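PDB 4R7S: tetratricopeptide repeat protein, which is of unknown function but, as a helical array of tetratricopeptide repeats, probably serves as a scaffold that binds other proteins or peptides. Local coordinates for residues Q58-S63 with A82-E87. Residues are numbered along the deposited sequence; the frame is centred on the assembly and turned at random.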
ATOM      1  N   GLN A  58     -10.843  -6.726  10.974  1.00 49.75           N
ATOM      2  CA  GLN A  58     -12.033  -7.540  10.718  1.00 49.63           C
ATOM      3  C   GLN A  58     -13.301  -6.742  10.991  1.00 51.57           C
ATOM      4  O   GLN A  58     -14.245  -6.857  10.209  1.00 51.41           O
ATOM      5  CB  GLN A  58     -12.032  -8.867  11.523  1.00 51.62           C
ATOM      6  CG  GLN A  58     -11.129  -9.988  10.954  1.00 49.51           C
ATOM      7  CD  GLN A  58     -11.202 -10.208   9.450  1.00 65.94           C
ATOM      8  OE1 GLN A  58     -12.279 -10.303   8.832  1.00 58.37           O
ATOM      9  NE2 GLN A  58     -10.035 -10.305   8.830  1.00 58.98           N
ATOM     10  N   GLU A  59     -13.303  -5.903  12.058  1.00 46.86           N
ATOM     11  CA  GLU A  59     -14.431  -5.030  12.446  1.00 46.28           C
ATOM     12  C   GLU A  59     -14.699  -3.971  11.374  1.00 47.34           C
ATOM     13  O   GLU A  59     -15.854  -3.741  10.984  1.00 45.83           O
ATOM     14  CB  GLU A  59     -14.143  -4.323  13.783  1.00 47.73           C
ATOM     15  CG  GLU A  59     -14.595  -5.098  15.000  1.00 62.54           C
ATOM     16  CD  GLU A  59     -13.706  -4.895  16.209  1.00 95.60           C
ATOM     17  OE1 GLU A  59     -12.602  -5.489  16.236  1.00 98.39           O
ATOM     18  OE2 GLU A  59     -14.111  -4.141  17.125  1.00 93.76           O
ATOM     19  N   ALA A  60     -13.612  -3.320  10.925  1.00 42.65           N
ATOM     20  CA  ALA A  60     -13.610  -2.299   9.890  1.00 42.08           C
ATOM     21  C   ALA A  60     -14.220  -2.854   8.616  1.00 47.82           C
ATOM     22  O   ALA A  60     -14.987  -2.157   7.966  1.00 47.13           O
ATOM     23  CB  ALA A  60     -12.192  -1.830   9.631  1.00 42.08           C
ATOM     24  N   LEU A  61     -13.931  -4.126   8.292  1.00 46.29           N
ATOM     25  CA  LEU A  61     -14.491  -4.764   7.103  1.00 47.08           C
ATOM     26  C   LEU A  61     -16.007  -4.871   7.233  1.00 50.00           C
ATOM     27  O   LEU A  61     -16.715  -4.585   6.264  1.00 49.73           O
ATOM     28  CB  LEU A  61     -13.841  -6.146   6.840  1.00 47.32           C
ATOM     29  CG  LEU A  61     -14.448  -7.034   5.739  1.00 51.67           C
ATOM     30  CD1 LEU A  61     -14.525  -6.318   4.383  1.00 50.12           C
ATOM     31  CD2 LEU A  61     -13.676  -8.339   5.612  1.00 54.94           C
ATOM     32  N   ILE A  62     -16.500  -5.227   8.421  1.00 45.27           N
ATOM     33  CA  ILE A  62     -17.943  -5.357   8.651  1.00 44.85           C
ATOM     34  C   ILE A  62     -18.632  -3.971   8.482  1.00 48.31           C
ATOM     35  O   ILE A  62     -19.682  -3.890   7.818  1.00 48.88           O
ATOM     36  CB  ILE A  62     -18.242  -6.049  10.014  1.00 47.31           C
ATOM     37  CG1 ILE A  62     -17.849  -7.562   9.916  1.00 47.92           C
ATOM     38  CG2 ILE A  62     -19.717  -5.867  10.435  1.00 45.60           C
ATOM     39  CD1 ILE A  62     -17.931  -8.419  11.204  1.00 50.97           C
ATOM     40  N   SER A  63     -18.005  -2.898   9.016  1.00 41.86           N
ATOM     41  CA  SER A  63     -18.533  -1.535   8.918  1.00 40.91           C
ATOM     42  C   SER A  63     -18.627  -1.083   7.440  1.00 44.58           C
ATOM     43  O   SER A  63     -19.688  -0.618   7.013  1.00 45.20           O
ATOM     44  CB  SER A  63     -17.693  -0.564   9.743  1.00 41.79           C
ATOM     45  OG  SER A  63     -17.876  -0.802  11.130  1.00 47.25           O
ATOM     46  N   ALA A  82     -11.582  -1.889  -0.669  1.00 41.91           N
ATOM     47  CA  ALA A  82     -10.627  -2.588  -1.535  1.00 41.95           C
ATOM     48  C   ALA A  82      -9.225  -2.490  -0.929  1.00 46.44           C
ATOM     49  O   ALA A  82      -8.523  -3.495  -0.865  1.00 46.40           O
ATOM     50  CB  ALA A  82     -10.650  -2.025  -2.943  1.00 42.17           C
ATOM     51  N   SER A  83      -8.869  -1.303  -0.398  1.00 42.53           N
ATOM     52  CA  SER A  83      -7.598  -1.057   0.272  1.00 42.23           C
ATOM     53  C   SER A  83      -7.501  -1.919   1.530  1.00 47.17           C
ATOM     54  O   SER A  83      -6.435  -2.455   1.825  1.00 48.55           O
ATOM     55  CB  SER A  83      -7.460   0.418   0.627  1.00 44.74           C
ATOM     56  OG  SER A  83      -6.268   0.659   1.352  1.00 53.28           O
ATOM     57  N   LEU A  84      -8.609  -2.067   2.257  1.00 42.55           N
ATOM     58  CA  LEU A  84      -8.624  -2.901   3.445  1.00 42.23           C
ATOM     59  C   LEU A  84      -8.438  -4.381   3.059  1.00 47.55           C
ATOM     60  O   LEU A  84      -7.668  -5.074   3.722  1.00 48.13           O
ATOM     61  CB  LEU A  84      -9.910  -2.687   4.265  1.00 41.69           C
ATOM     62  CG  LEU A  84     -10.067  -3.544   5.532  1.00 45.65           C
ATOM     63  CD1 LEU A  84      -8.961  -3.285   6.542  1.00 44.51           C
ATOM     64  CD2 LEU A  84     -11.387  -3.305   6.161  1.00 47.69           C
ATOM     65  N   TYR A  85      -9.104  -4.846   1.974  1.00 43.85           N
ATOM     66  CA  TYR A  85      -8.977  -6.222   1.485  1.00 43.99           C
ATOM     67  C   TYR A  85      -7.528  -6.551   1.150  1.00 49.86           C
ATOM     68  O   TYR A  85      -7.059  -7.640   1.463  1.00 50.67           O
ATOM     69  CB  TYR A  85      -9.868  -6.460   0.256  1.00 44.63           C
ATOM     70  CG  TYR A  85     -11.303  -6.832   0.567  1.00 45.49           C
ATOM     71  CD1 TYR A  85     -11.607  -7.730   1.585  1.00 46.97           C
ATOM     72  CD2 TYR A  85     -12.355  -6.325  -0.190  1.00 46.34           C
ATOM     73  CE1 TYR A  85     -12.926  -8.097   1.859  1.00 47.62           C
ATOM     74  CE2 TYR A  85     -13.675  -6.708   0.056  1.00 47.77           C
ATOM     75  CZ  TYR A  85     -13.956  -7.593   1.085  1.00 53.87           C
ATOM     76  OH  TYR A  85     -15.246  -7.968   1.356  1.00 54.43           O
ATOM     77  N   THR A  86      -6.816  -5.589   0.540  1.00 47.42           N
ATOM     78  CA  THR A  86      -5.418  -5.692   0.156  1.00 47.54           C
ATOM     79  C   THR A  86      -4.574  -5.910   1.418  1.00 52.92           C
ATOM     80  O   THR A  86      -3.731  -6.813   1.427  1.00 53.05           O
ATOM     81  CB  THR A  86      -5.000  -4.453  -0.661  1.00 52.97           C
ATOM     82  OG1 THR A  86      -5.738  -4.452  -1.885  1.00 47.83           O
ATOM     83  CG2 THR A  86      -3.512  -4.455  -1.013  1.00 51.26           C
ATOM     84  N   GLU A  87      -4.849  -5.127   2.488  1.00 49.24           N
ATOM     85  CA  GLU A  87      -4.167  -5.206   3.779  1.00 48.40           C
ATOM     86  C   GLU A  87      -4.437  -6.570   4.446  1.00 53.28           C
ATOM     87  O   GLU A  87      -3.561  -7.096   5.137  1.00 53.60           O
ATOM     88  CB  GLU A  87      -4.612  -4.045   4.680  1.00 49.54           C
ATOM     89  CG  GLU A  87      -3.633  -3.757   5.804  1.00 56.85           C
ATOM     90  CD  GLU A  87      -4.044  -2.739   6.848  1.00 67.83           C
ATOM     91  OE1 GLU A  87      -4.792  -1.796   6.506  1.00 55.21           O
ATOM     92  OE2 GLU A  87      -3.553  -2.843   7.996  1.00 64.79           O
TER
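Leu61 meets Leu84 and Tyr85 in an apolar, largely buried helix-to-helix contact of the tetratricopeptide-repeat array, an all-helical stack of antiparallel hairpins. It joins helix 57-68 to helix 75-87, consecutive in the chain, whose local axes run nearly antiparallel at 153° and approach to 10.4 Å. No hydrogen bond spans the two segments, which hide 194 Å² from one another.

Leu84 reaches across with one methyl, CD2, which sits against the backbone of the facing helix. It lies 3.4 Å from Leu61 N and also meets the Ala60 side chain, with CB of Ala60 3.9 Å from CD2 of Leu84. The small Ala60 side chain probably allows this close approach to the backbone. CG of Leu84 stands anti to the backbone N (chi1 178°), which carries CG and its two methyls across to helix 57-68. Leu57 and Tyr64 of helix 57-68 also touch the Leu84 side chain, as does Arg52 of helix 40-52.

Tyr85 sets out along the flank of its helix, and its ring then swings toward Leu61, the two side chains crossing at about a right angle. Lys93 and Asp97 of helix 91-104 also touch this tyrosine, placing it where three successive helices come together. With an alanine in place of Tyr85, the Leu61 methyls would probably face a gap and lose their link to helix 91-104. CD1 of Leu61 approaches the ring obliquely, 3.5 Å from both CE1 and OH of Tyr85, while CD2 of Leu61 is 3.8 Å from the same CE1.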